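Local structure of VC0179-like protein (Escherichia coli, 4XJ6) at residues P2-N6 / A376-R382; F45-R49 / F100-P105; A52-R56 / R97-I101. The protein probably joins purine nucleoside triphosphates into a cyclic dinucleotide such as cyclic GMP-AMP, as a bacterial homolog of cyclic GMP-AMP synthase. All coordinates share one frame; numbering follows the deposited sequence.

The three contacts lie toward two ends of an elongated molecule, with contact 1 on the opposite side of the chain's centre from the other two. Contact 1 brings the N-terminal strand 3-4 against the end of helix 357-377; its centre is about 59 Å from that of contact 2 and about 66 Å from that of contact 3. Contacts 2 and 3 are neighbours, their centres about 8 Å apart: both pack helix 24-57 against helix 94-102, contact 2 also using the loop that follows it, and they share F100 and I101. None of the three includes the magnesium ligands D129, D131 and D191. Strand 128-138, which carries D129 and D131, also packs on F45, F100 and P105 of contact 2.

Contact 1 (P2-N6 / A376-R382); sequences PWDFN and AEQSESR
W3 meets E377 backbone to backbone where the N-terminal strand 3-4 passes the last turn of helix 357-377, their CA atoms 4.8 Å apart. W3 N donates to E377 O at 2.9 Å, a nearly straight bond (163°) that uses a lone pair in the carbonyl plane. At Q378 the chain leaves the helix, and the following loop curls round the indole. With CG anti to the carbonyl carbon (chi1 -62°), the W3 ring reaches that loop, and its NE1 donates to S379 O at 2.7 Å; the acceptor lies near the indole plane, though the N-H is bent. R382 packs over one face of this ring, its CB 4.2 Å from W3 CH2. F5 brings its CZ to 3.6 Å from A376 CB, where the small methyl suits a close aromatic neighbour, while E377 N lies at the edge of the ring. P2 CB rests 3.6 Å from E377 CG; beyond it the extended glutamate chain carries OE1 to a salt bridge with K323. Strand 3-4 also pairs antiparallel with strand 404-405, through backbone bonds of P2 with S406 and D4 with T404, so the two chain ends are fastened together. The backbone N-H of W3 answers E377 O; what tryptophan adds is the ring N-H for S379 O, with a broad apolar surface for the R382 stem.

Contact 2 (F45-R49 / F100-P105); sequences FQEAR and FIKFQP
F45 and P105 make the first of two CH-pi contacts: P105 CG stands over one face of the phenyl ring, 4.0 Å from the centroid of F45. The two side chains run past each other in opposite directions, and the compact, conformationally restricted proline ring rests on the phenyl face. In the second, R49 CG lies over a face of F100, 4.0 Å from the centroid of that ring and 19° off its normal. Purely apolar contacts join these pairs. A48 CB touches the edge of F100 at CZ, at 3.7 Å, where a methyl fits snugly, and F45 CD2 comes within 4.1 Å of F100 CE1. The polar part belongs to R49, whose charged end goes on toward the loop. A bend at chi3 (-64°) carries the guanidinium to Q104, where its plane lies almost parallel to the amide, 7° apart, and R49 NH2 is 3.2 Å from Q104 OE1. F100 O lies 3.1 Å from R49 CD, against the stem rather than the charged end; the long arginine suits the place because its methylenes cover the F100 ring while the guanidinium reaches the Q104 loop. Behind the contact, L155 of helix 149-166 packs on F45, A48 and F100, and strand 128-138 adds M136 against both phenylalanines and T134 against P105, placing helix 24-57 beside the mixed sheet.

Contact 3 (A52-R56 / R97-I101); sequences AIDVR and RDDFI
R97 and R56 pass each other on differently folded side chains. In R97 the CG is anti to the backbone N (chi1 -165°) and a turn at chi3 swings the guanidinium toward helix 24-57; R56 holds its CG between the backbone N and the carbonyl carbon (chi1 64°) and bends back over R97. R97 CD consequently lies above the centre of the R56 guanidinium, 3.5 Å from CZ of R56, the two guanidinium planes steeply inclined. R97 NH1 donates to A52 O at 3.2 Å, meeting a lone pair in the carbonyl plane through a bent N-H. V55 CG1 covers a face of the R97 guanidinium, 3.4 Å from its NH1. R56 NH1 forms a salt bridge with D98 OD1 at 3.0 Å, and its NH2 makes another with D94 OD1; because R56 is poorly ordered, the detail of both is less certain. Hydrophobic contacts complete the two helix segments, whose N-to-C directions are 139° apart and whose axes come within 10.4 Å: I53 CG1 sits 3.6 Å from I101 CG2, and the small A52 puts its CB at the edge of F100, 3.7 Å from CD2. The two acids probably offset the like charges of the neighbouring arginines. NH1 of buried R97 is shared by A52 O and I89 O, and NH2 adds a weak hydrogen bond to F90 O, joining the end of helix 79-90 to this packing.

Contact 1 (P2-N6 / A376-R382)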
ATOM      1  N   PRO A   2     -32.715  13.839 -16.492  1.00 37.57           N
ATOM      2  CA  PRO A   2     -31.749  12.853 -15.997  1.00 29.13           C
ATOM      3  C   PRO A   2     -31.471  13.020 -14.504  1.00 27.52           C
ATOM      4  O   PRO A   2     -31.788  14.059 -13.922  1.00 27.12           O
ATOM      5  CB  PRO A   2     -30.495  13.141 -16.821  1.00 37.77           C
ATOM      6  CG  PRO A   2     -30.635  14.566 -17.247  1.00 35.89           C
ATOM      7  CD  PRO A   2     -32.106  14.780 -17.449  1.00 39.09           C
ATOM      8  N   TRP A   3     -30.885  11.997 -13.891  1.00 26.87           N
ATOM      9  CA  TRP A   3     -30.654  12.010 -12.451  1.00 30.35           C
ATOM     10  C   TRP A   3     -29.302  12.598 -12.071  1.00 30.41           C
ATOM     11  O   TRP A   3     -28.296  12.360 -12.736  1.00 25.27           O
ATOM     12  CB  TRP A   3     -30.765  10.597 -11.880  1.00 25.46           C
ATOM     13  CG  TRP A   3     -32.113   9.971 -12.057  1.00 26.41           C
ATOM     14  CD1 TRP A   3     -32.434   8.946 -12.895  1.00 27.64           C
ATOM     15  CD2 TRP A   3     -33.322  10.330 -11.379  1.00 26.59           C
ATOM     16  NE1 TRP A   3     -33.765   8.642 -12.782  1.00 28.57           N
ATOM     17  CE2 TRP A   3     -34.335   9.478 -11.859  1.00 27.91           C
ATOM     18  CE3 TRP A   3     -33.646  11.290 -10.416  1.00 31.76           C
ATOM     19  CZ2 TRP A   3     -35.651   9.554 -11.406  1.00 28.64           C
ATOM     20  CZ3 TRP A   3     -34.954  11.367  -9.967  1.00 33.12           C
ATOM     21  CH2 TRP A   3     -35.941  10.503 -10.462  1.00 31.87           C
ATOM     22  N   ASP A   4     -29.293  13.366 -10.987  1.00 30.29           N
ATOM     23  CA  ASP A   4     -28.059  13.886 -10.411  1.00 31.05           C
ATOM     24  C   ASP A   4     -27.613  12.959  -9.284  1.00 31.79           C
ATOM     25  O   ASP A   4     -28.437  12.473  -8.511  1.00 34.04           O
ATOM     26  CB  ASP A   4     -28.261  15.318  -9.904  1.00 35.73           C
ATOM     27  CG  ASP A   4     -27.019  15.893  -9.246  1.00 39.51           C
ATOM     28  OD1 ASP A   4     -25.902  15.409  -9.526  1.00 43.86           O
ATOM     29  OD2 ASP A   4     -27.161  16.843  -8.451  1.00 42.94           O
ATOM     30  N   PHE A   5     -26.310  12.707  -9.203  1.00 27.15           N
ATOM     31  CA  PHE A   5     -25.779  11.754  -8.232  1.00 27.43           C
ATOM     32  C   PHE A   5     -24.837  12.398  -7.215  1.00 26.09           C
ATOM     33  O   PHE A   5     -24.126  11.696  -6.497  1.00 25.65           O
ATOM     34  CB  PHE A   5     -25.055  10.610  -8.955  1.00 27.71           C
ATOM     35  CG  PHE A   5     -25.979   9.635  -9.630  1.00 31.93           C
ATOM     36  CD1 PHE A   5     -26.570   8.613  -8.907  1.00 31.51           C
ATOM     37  CD2 PHE A   5     -26.253   9.737 -10.985  1.00 36.27           C
ATOM     38  CE1 PHE A   5     -27.421   7.714  -9.520  1.00 35.34           C
ATOM     39  CE2 PHE A   5     -27.103   8.838 -11.603  1.00 38.23           C
ATOM     40  CZ  PHE A   5     -27.687   7.825 -10.868  1.00 37.23           C
ATOM     41  N   ASN A   6     -24.839  13.727  -7.149  1.00 22.17           N
ATOM     42  CA  ASN A   6     -23.953  14.454  -6.242  1.00 23.16           C
ATOM     43  C   ASN A   6     -24.147  14.080  -4.772  1.00 22.18           C
ATOM     44  O   ASN A   6     -23.181  14.008  -4.007  1.00 22.69           O
ATOM     45  CB  ASN A   6     -24.141  15.961  -6.417  1.00 25.28           C
ATOM     46  CG  ASN A   6     -23.463  16.489  -7.666  1.00 38.82           C
ATOM     47  OD1 ASN A   6     -22.453  15.948  -8.114  1.00 42.05           O
ATOM     48  ND2 ASN A   6     -24.015  17.556  -8.233  1.00 42.50           N
ATOM     49  N   ALA A 376     -27.559   4.700 -15.511  1.00 26.53           N
ATOM     50  CA  ALA A 376     -28.076   5.115 -14.214  1.00 28.09           C
ATOM     51  C   ALA A 376     -28.703   6.500 -14.314  1.00 31.79           C
ATOM     52  O   ALA A 376     -29.821   6.727 -13.850  1.00 32.79           O
ATOM     53  CB  ALA A 376     -26.967   5.108 -13.172  1.00 23.79           C
ATOM     54  N   GLU A 377     -27.961   7.418 -14.925  1.00 33.24           N
ATOM     55  CA  GLU A 377     -28.402   8.788 -15.150  1.00 32.41           C
ATOM     56  C   GLU A 377     -29.726   8.854 -15.911  1.00 35.77           C
ATOM     57  O   GLU A 377     -30.558   9.730 -15.663  1.00 29.43           O
ATOM     58  CB  GLU A 377     -27.308   9.546 -15.907  1.00 33.90           C
ATOM     59  CG  GLU A 377     -27.725  10.885 -16.470  1.00 38.60           C
ATOM     60  CD  GLU A 377     -26.575  11.603 -17.144  1.00 43.28           C
ATOM     61  OE1 GLU A 377     -25.502  11.740 -16.516  1.00 38.69           O
ATOM     62  OE2 GLU A 377     -26.741  12.028 -18.306  1.00 49.56           O
ATOM     63  N   GLN A 378     -29.922   7.909 -16.824  1.00 28.99           N
ATOM     64  CA  GLN A 378     -31.095   7.912 -17.690  1.00 31.50           C
ATOM     65  C   GLN A 378     -32.111   6.837 -17.308  1.00 31.54           C
ATOM     66  O   GLN A 378     -33.053   6.575 -18.055  1.00 43.80           O
ATOM     67  CB  GLN A 378     -30.665   7.739 -19.146  1.00 35.30           C
ATOM     68  CG  GLN A 378     -29.925   8.943 -19.708  1.00 44.58           C
ATOM     69  CD  GLN A 378     -29.111   8.607 -20.939  1.00 53.92           C
ATOM     70  OE1 GLN A 378     -28.170   7.817 -20.877  1.00 60.93           O
ATOM     71  NE2 GLN A 378     -29.469   9.205 -22.069  1.00 55.87           N
ATOM     72  N   SER A 379     -31.915   6.218 -16.147  1.00 30.39           N
ATOM     73  CA  SER A 379     -32.885   5.265 -15.617  1.00 36.29           C
ATOM     74  C   SER A 379     -34.223   5.955 -15.390  1.00 42.29           C
ATOM     75  O   SER A 379     -34.274   7.100 -14.940  1.00 42.73           O
ATOM     76  CB  SER A 379     -32.387   4.641 -14.314  1.00 33.52           C
ATOM     77  OG  SER A 379     -31.229   3.855 -14.531  1.00 34.67           O
ATOM     78  N   GLU A 380     -35.308   5.254 -15.700  1.00 47.77           N
ATOM     79  CA  GLU A 380     -36.640   5.841 -15.629  1.00 58.33           C
ATOM     80  C   GLU A 380     -37.091   6.071 -14.188  1.00 59.13           C
ATOM     81  O   GLU A 380     -37.747   7.068 -13.892  1.00 62.65           O
ATOM     82  CB  GLU A 380     -37.646   4.953 -16.363  1.00 65.07           C
ATOM     83  CG  GLU A 380     -38.506   5.700 -17.368  1.00 73.37           C
ATOM     84  CD  GLU A 380     -38.903   4.828 -18.543  1.00 79.66           C
ATOM     85  OE1 GLU A 380     -39.813   3.988 -18.382  1.00 81.97           O
ATOM     86  OE2 GLU A 380     -38.297   4.977 -19.626  1.00 81.22           O
ATOM     87  N   SER A 381     -36.738   5.150 -13.297  1.00 54.62           N
ATOM     88  CA  SER A 381     -37.112   5.281 -11.893  1.00 48.41           C
ATOM     89  C   SER A 381     -35.895   5.552 -11.018  1.00 45.95           C
ATOM     90  O   SER A 381     -34.757   5.312 -11.421  1.00 41.16           O
ATOM     91  CB  SER A 381     -37.839   4.026 -11.403  1.00 45.81           C
ATOM     92  OG  SER A 381     -36.949   3.144 -10.744  1.00 45.10           O
ATOM     93  N   ARG A 382     -36.153   6.044  -9.813  1.00 45.06           N
ATOM     94  CA  ARG A 382     -35.103   6.413  -8.873  1.00 41.29           C
ATOM     95  C   ARG A 382     -34.415   5.192  -8.267  1.00 38.25           C
ATOM     96  O   ARG A 382     -33.197   5.187  -8.078  1.00 34.56           O
ATOM     97  CB  ARG A 382     -35.688   7.295  -7.770  1.00 43.96           C
ATOM     98  CG  ARG A 382     -34.719   7.675  -6.674  1.00 43.11           C
ATOM     99  CD  ARG A 382     -34.960   9.104  -6.212  1.00 46.75           C
ATOM    100  NE  ARG A 382     -36.354   9.514  -6.362  1.00 51.72           N
ATOM    101  CZ  ARG A 382     -36.832  10.689  -5.964  1.00 55.99           C
ATOM    102  NH1 ARG A 382     -36.031  11.575  -5.381  1.00 57.10           N
ATOM    103  NH2 ARG A 382     -38.115  10.981  -6.142  1.00 57.98           N
TER

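Contact 2 (F45-R49 / F100-P105)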
ATOM      1  N   PHE A  45      14.460  -6.265  16.470  1.00 21.61           N
ATOM      2  CA  PHE A  45      15.683  -5.544  16.144  1.00 36.47           C
ATOM      3  C   PHE A  45      16.568  -5.380  17.375  1.00 31.49           C
ATOM      4  O   PHE A  45      17.786  -5.516  17.287  1.00 28.29           O
ATOM      5  CB  PHE A  45      15.356  -4.175  15.537  1.00 23.12           C
ATOM      6  CG  PHE A  45      15.332  -4.166  14.035  1.00 28.38           C
ATOM      7  CD1 PHE A  45      14.274  -4.729  13.338  1.00 20.74           C
ATOM      8  CD2 PHE A  45      16.365  -3.584  13.319  1.00 27.35           C
ATOM      9  CE1 PHE A  45      14.253  -4.718  11.955  1.00 20.22           C
ATOM     10  CE2 PHE A  45      16.347  -3.569  11.937  1.00 24.34           C
ATOM     11  CZ  PHE A  45      15.290  -4.137  11.255  1.00 21.27           C
ATOM     12  N   GLN A  46      15.953  -5.093  18.521  1.00 25.10           N
ATOM     13  CA  GLN A  46      16.691  -4.958  19.773  1.00 36.30           C
ATOM     14  C   GLN A  46      17.339  -6.278  20.175  1.00 31.26           C
ATOM     15  O   GLN A  46      18.509  -6.316  20.558  1.00 31.05           O
ATOM     16  CB  GLN A  46      15.775  -4.467  20.895  1.00 41.58           C
ATOM     17  CG  GLN A  46      16.430  -4.489  22.272  1.00 51.86           C
ATOM     18  CD  GLN A  46      15.525  -3.961  23.371  1.00 63.08           C
ATOM     19  OE1 GLN A  46      15.302  -2.755  23.482  1.00 67.77           O
ATOM     20  NE2 GLN A  46      15.001  -4.866  24.192  1.00 65.84           N
ATOM     21  N   GLU A  47      16.564  -7.356  20.090  1.00 28.41           N
ATOM     22  CA  GLU A  47      17.057  -8.692  20.409  1.00 26.03           C
ATOM     23  C   GLU A  47      18.215  -9.078  19.499  1.00 24.95           C
ATOM     24  O   GLU A  47      19.206  -9.657  19.946  1.00 24.91           O
ATOM     25  CB  GLU A  47      15.930  -9.722  20.294  1.00 23.68           C
ATOM     26  CG  GLU A  47      14.857  -9.595  21.365  1.00 28.71           C
ATOM     27  CD  GLU A  47      13.705 -10.558  21.153  1.00 35.38           C
ATOM     28  OE1 GLU A  47      13.419 -10.901  19.985  1.00 32.75           O
ATOM     29  OE2 GLU A  47      13.087 -10.975  22.156  1.00 42.54           O
ATOM     30  N   ALA A  48      18.081  -8.749  18.217  1.00 23.37           N
ATOM     31  CA  ALA A  48      19.122  -9.034  17.239  1.00 25.06           C
ATOM     32  C   ALA A  48      20.362  -8.186  17.499  1.00 27.22           C
ATOM     33  O   ALA A  48      21.487  -8.670  17.385  1.00 29.45           O
ATOM     34  CB  ALA A  48      18.601  -8.799  15.829  1.00 23.60           C
ATOM     35  N   ARG A  49      20.143  -6.923  17.855  1.00 26.97           N
ATOM     36  CA  ARG A  49      21.235  -5.998  18.148  1.00 32.26           C
ATOM     37  C   ARG A  49      22.056  -6.469  19.339  1.00 31.57           C
ATOM     38  O   ARG A  49      23.285  -6.399  19.319  1.00 31.15           O
ATOM     39  CB  ARG A  49      20.698  -4.588  18.413  1.00 40.87           C
ATOM     40  CG  ARG A  49      20.362  -3.806  17.156  1.00 50.56           C
ATOM     41  CD  ARG A  49      19.994  -2.372  17.487  1.00 60.91           C
ATOM     42  NE  ARG A  49      18.787  -2.287  18.298  1.00 65.99           N
ATOM     43  CZ  ARG A  49      18.454  -1.224  19.019  1.00 70.38           C
ATOM     44  NH1 ARG A  49      19.248  -0.159  19.033  1.00 71.92           N
ATOM     45  NH2 ARG A  49      17.336  -1.226  19.730  1.00 72.37           N
ATOM     46  N   PHE A 100      24.382  -1.220  12.758  1.00 31.94           N
ATOM     47  CA  PHE A 100      23.285  -2.043  13.245  1.00 24.46           C
ATOM     48  C   PHE A 100      23.078  -1.859  14.743  1.00 24.73           C
ATOM     49  O   PHE A 100      21.952  -1.723  15.207  1.00 24.37           O
ATOM     50  CB  PHE A 100      23.542  -3.515  12.914  1.00 24.46           C
ATOM     51  CG  PHE A 100      22.396  -4.425  13.256  1.00 29.10           C
ATOM     52  CD1 PHE A 100      21.177  -4.294  12.614  1.00 30.98           C
ATOM     53  CD2 PHE A 100      22.543  -5.418  14.209  1.00 24.31           C
ATOM     54  CE1 PHE A 100      20.122  -5.129  12.923  1.00 30.25           C
ATOM     55  CE2 PHE A 100      21.494  -6.257  14.522  1.00 26.44           C
ATOM     56  CZ  PHE A 100      20.281  -6.114  13.879  1.00 29.52           C
ATOM     57  N   ILE A 101      24.179  -1.835  15.484  1.00 31.77           N
ATOM     58  CA  ILE A 101      24.145  -1.703  16.937  1.00 33.68           C
ATOM     59  C   ILE A 101      23.757  -0.290  17.377  1.00 34.18           C
ATOM     60  O   ILE A 101      23.072  -0.104  18.386  1.00 30.98           O
ATOM     61  CB  ILE A 101      25.519  -2.078  17.548  1.00 33.97           C
ATOM     62  CG1 ILE A 101      25.824  -3.553  17.293  1.00 33.80           C
ATOM     63  CG2 ILE A 101      25.571  -1.772  19.038  1.00 30.75           C
ATOM     64  CD1 ILE A 101      27.232  -3.944  17.667  1.00 38.25           C
ATOM     65  N   LYS A 102      24.173   0.705  16.600  1.00 37.37           N
ATOM     66  CA  LYS A 102      24.000   2.104  16.987  1.00 41.71           C
ATOM     67  C   LYS A 102      22.581   2.641  16.789  1.00 37.91           C
ATOM     68  O   LYS A 102      22.080   3.396  17.622  1.00 36.73           O
ATOM     69  CB  LYS A 102      24.992   2.982  16.215  1.00 47.70           C
ATOM     70  CG  LYS A 102      24.873   4.470  16.511  1.00 52.52           C
ATOM     71  CD  LYS A 102      25.960   5.270  15.809  1.00 57.67           C
ATOM     72  CE  LYS A 102      25.741   6.763  15.992  1.00 63.85           C
ATOM     73  NZ  LYS A 102      25.705   7.150  17.430  1.00 67.68           N
ATOM     74  N   PHE A 103      21.934   2.258  15.694  1.00 33.84           N
ATOM     75  CA  PHE A 103      20.654   2.860  15.329  1.00 33.58           C
ATOM     76  C   PHE A 103      19.463   1.932  15.522  1.00 39.21           C
ATOM     77  O   PHE A 103      19.557   0.727  15.304  1.00 42.24           O
ATOM     78  CB  PHE A 103      20.698   3.338  13.876  1.00 29.65           C
ATOM     79  CG  PHE A 103      21.782   4.336  13.605  1.00 29.60           C
ATOM     80  CD1 PHE A 103      21.599   5.676  13.906  1.00 29.68           C
ATOM     81  CD2 PHE A 103      22.986   3.935  13.057  1.00 31.99           C
ATOM     82  CE1 PHE A 103      22.598   6.598  13.660  1.00 32.31           C
ATOM     83  CE2 PHE A 103      23.988   4.850  12.807  1.00 32.56           C
ATOM     84  CZ  PHE A 103      23.796   6.183  13.110  1.00 33.26           C
ATOM     85  N   GLN A 104      18.343   2.513  15.943  1.00 42.75           N
ATOM     86  CA  GLN A 104      17.078   1.795  16.028  1.00 46.29           C
ATOM     87  C   GLN A 104      16.311   1.931  14.717  1.00 39.05           C
ATOM     88  O   GLN A 104      16.478   2.918  14.002  1.00 40.27           O
ATOM     89  CB  GLN A 104      16.225   2.319  17.188  1.00 52.95           C
ATOM     90  CG  GLN A 104      16.623   1.797  18.557  1.00 62.33           C
ATOM     91  CD  GLN A 104      15.432   1.658  19.487  1.00 70.14           C
ATOM     92  OE1 GLN A 104      14.772   0.617  19.518  1.00 69.93           O
ATOM     93  NE2 GLN A 104      15.148   2.706  20.249  1.00 75.59           N
ATOM     94  N   PRO A 105      15.470   0.937  14.392  1.00 31.19           N
ATOM     95  CA  PRO A 105      14.608   1.067  13.213  1.00 28.08           C
ATOM     96  C   PRO A 105      13.576   2.179  13.385  1.00 25.92           C
ATOM     97  O   PRO A 105      13.093   2.395  14.497  1.00 28.65           O
ATOM     98  CB  PRO A 105      13.926  -0.302  13.123  1.00 26.10           C
ATOM     99  CG  PRO A 105      13.993  -0.854  14.504  1.00 27.84           C
ATOM    100  CD  PRO A 105      15.298  -0.366  15.061  1.00 25.96           C
TER

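Contact 3 (A52-R56 / R97-I101)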
ATOM      1  N   ALA A  52      24.144  -9.204  18.260  1.00 30.22           N
ATOM      2  CA  ALA A  52      25.153  -8.581  17.410  1.00 30.46           C
ATOM      3  C   ALA A  52      26.257  -7.955  18.256  1.00 31.44           C
ATOM      4  O   ALA A  52      27.429  -7.982  17.883  1.00 34.02           O
ATOM      5  CB  ALA A  52      24.514  -7.536  16.505  1.00 31.10           C
ATOM      6  N   ILE A  53      25.873  -7.392  19.397  1.00 31.70           N
ATOM      7  CA  ILE A  53      26.840  -6.852  20.344  1.00 36.72           C
ATOM      8  C   ILE A  53      27.691  -7.974  20.924  1.00 36.44           C
ATOM      9  O   ILE A  53      28.919  -7.925  20.874  1.00 36.96           O
ATOM     10  CB  ILE A  53      26.151  -6.091  21.499  1.00 33.79           C
ATOM     11  CG1 ILE A  53      25.445  -4.844  20.972  1.00 38.58           C
ATOM     12  CG2 ILE A  53      27.164  -5.699  22.560  1.00 36.42           C
ATOM     13  CD1 ILE A  53      24.624  -4.110  22.017  1.00 35.97           C
ATOM     14  N   ASP A  54      27.019  -8.991  21.457  1.00 36.52           N
ATOM     15  CA  ASP A  54      27.679 -10.104  22.132  1.00 35.29           C
ATOM     16  C   ASP A  54      28.653 -10.863  21.232  1.00 40.00           C
ATOM     17  O   ASP A  54      29.626 -11.439  21.723  1.00 44.72           O
ATOM     18  CB  ASP A  54      26.633 -11.073  22.687  1.00 33.55           C
ATOM     19  CG  ASP A  54      25.718 -10.424  23.710  1.00 38.38           C
ATOM     20  OD1 ASP A  54      26.099  -9.376  24.274  1.00 41.10           O
ATOM     21  OD2 ASP A  54      24.619 -10.966  23.953  1.00 36.33           O
ATOM     22  N   VAL A  55      28.385 -10.867  19.927  1.00 35.00           N
ATOM     23  CA  VAL A  55      29.239 -11.552  18.959  1.00 35.97           C
ATOM     24  C   VAL A  55      30.682 -11.069  19.041  1.00 39.80           C
ATOM     25  O   VAL A  55      31.594 -11.858  19.280  1.00 41.37           O
ATOM     26  CB  VAL A  55      28.726 -11.361  17.512  1.00 34.87           C
ATOM     27  CG1 VAL A  55      29.820 -11.680  16.500  1.00 36.78           C
ATOM     28  CG2 VAL A  55      27.508 -12.229  17.260  1.00 28.88           C
ATOM     29  N   ARG A  56      30.885  -9.769  18.854  1.00 46.05           N
ATOM     30  CA  ARG A  56      32.229  -9.209  18.878  1.00 53.13           C
ATOM     31  C   ARG A  56      32.686  -8.962  20.310  1.00 58.06           C
ATOM     32  O   ARG A  56      33.882  -8.945  20.595  1.00 62.90           O
ATOM     33  CB  ARG A  56      32.292  -7.908  18.071  1.00 56.13           C
ATOM     34  CG  ARG A  56      31.445  -6.776  18.633  1.00 58.72           C
ATOM     35  CD  ARG A  56      32.138  -5.439  18.437  1.00 62.78           C
ATOM     36  NE  ARG A  56      32.487  -5.212  17.040  1.00 65.08           N
ATOM     37  CZ  ARG A  56      31.878  -4.334  16.251  1.00 67.69           C
ATOM     38  NH1 ARG A  56      30.890  -3.588  16.725  1.00 70.04           N
ATOM     39  NH2 ARG A  56      32.261  -4.199  14.990  1.00 68.50           N
ATOM     40  N   ARG A  97      28.173  -3.706  11.321  1.00 31.13           N
ATOM     41  CA  ARG A  97      27.812  -4.074  12.684  1.00 29.93           C
ATOM     42  C   ARG A  97      27.671  -2.832  13.559  1.00 33.53           C
ATOM     43  O   ARG A  97      26.749  -2.740  14.369  1.00 34.89           O
ATOM     44  CB  ARG A  97      28.847  -5.028  13.283  1.00 33.22           C
ATOM     45  CG  ARG A  97      28.372  -5.728  14.547  1.00 33.54           C
ATOM     46  CD  ARG A  97      29.466  -6.576  15.171  1.00 34.28           C
ATOM     47  NE  ARG A  97      29.885  -7.667  14.299  1.00 34.45           N
ATOM     48  CZ  ARG A  97      29.263  -8.840  14.227  1.00 33.73           C
ATOM     49  NH1 ARG A  97      28.188  -9.072  14.972  1.00 31.19           N
ATOM     50  NH2 ARG A  97      29.711  -9.781  13.406  1.00 29.14           N
ATOM     51  N   ASP A  98      28.585  -1.880  13.382  1.00 31.38           N
ATOM     52  CA  ASP A  98      28.549  -0.622  14.121  1.00 29.94           C
ATOM     53  C   ASP A  98      27.241   0.121  13.879  1.00 30.06           C
ATOM     54  O   ASP A  98      26.621   0.627  14.813  1.00 30.19           O
ATOM     55  CB  ASP A  98      29.735   0.265  13.734  1.00 28.96           C
ATOM     56  CG  ASP A  98      31.052  -0.254  14.271  1.00 44.04           C
ATOM     57  OD1 ASP A  98      31.032  -1.017  15.258  1.00 42.07           O
ATOM     58  OD2 ASP A  98      32.109   0.102  13.706  1.00 43.78           O
ATOM     59  N   ASP A  99      26.828   0.179  12.616  1.00 26.82           N
ATOM     60  CA  ASP A  99      25.574   0.822  12.248  1.00 27.83           C
ATOM     61  C   ASP A  99      24.383   0.105  12.873  1.00 28.94           C
ATOM     62  O   ASP A  99      23.492   0.740  13.441  1.00 29.72           O
ATOM     63  CB  ASP A  99      25.417   0.860  10.728  1.00 33.10           C
ATOM     64  CG  ASP A  99      26.357   1.848  10.066  1.00 35.99           C
ATOM     65  OD1 ASP A  99      26.767   2.821  10.731  1.00 36.02           O
ATOM     66  OD2 ASP A  99      26.679   1.654   8.875  1.00 37.32           O
ATOM     67  N   PHE A 100      24.382  -1.220  12.758  1.00 31.94           N
ATOM     68  CA  PHE A 100      23.285  -2.043  13.245  1.00 24.46           C
ATOM     69  C   PHE A 100      23.078  -1.859  14.743  1.00 24.73           C
ATOM     70  O   PHE A 100      21.952  -1.723  15.207  1.00 24.37           O
ATOM     71  CB  PHE A 100      23.542  -3.515  12.914  1.00 24.46           C
ATOM     72  CG  PHE A 100      22.396  -4.425  13.256  1.00 29.10           C
ATOM     73  CD1 PHE A 100      21.177  -4.294  12.614  1.00 30.98           C
ATOM     74  CD2 PHE A 100      22.543  -5.418  14.209  1.00 24.31           C
ATOM     75  CE1 PHE A 100      20.122  -5.129  12.923  1.00 30.25           C
ATOM     76  CE2 PHE A 100      21.494  -6.257  14.522  1.00 26.44           C
ATOM     77  CZ  PHE A 100      20.281  -6.114  13.879  1.00 29.52           C
ATOM     78  N   ILE A 101      24.179  -1.835  15.484  1.00 31.77           N
ATOM     79  CA  ILE A 101      24.145  -1.703  16.937  1.00 33.68           C
ATOM     80  C   ILE A 101      23.757  -0.290  17.377  1.00 34.18           C
ATOM     81  O   ILE A 101      23.072  -0.104  18.386  1.00 30.98           O
ATOM     82  CB  ILE A 101      25.519  -2.078  17.548  1.00 33.97           C
ATOM     83  CG1 ILE A 101      25.824  -3.553  17.293  1.00 33.80           C
ATOM     84  CG2 ILE A 101      25.571  -1.772  19.038  1.00 30.75           C
ATOM     85  CD1 ILE A 101      27.232  -3.944  17.667  1.00 38.25           C
TER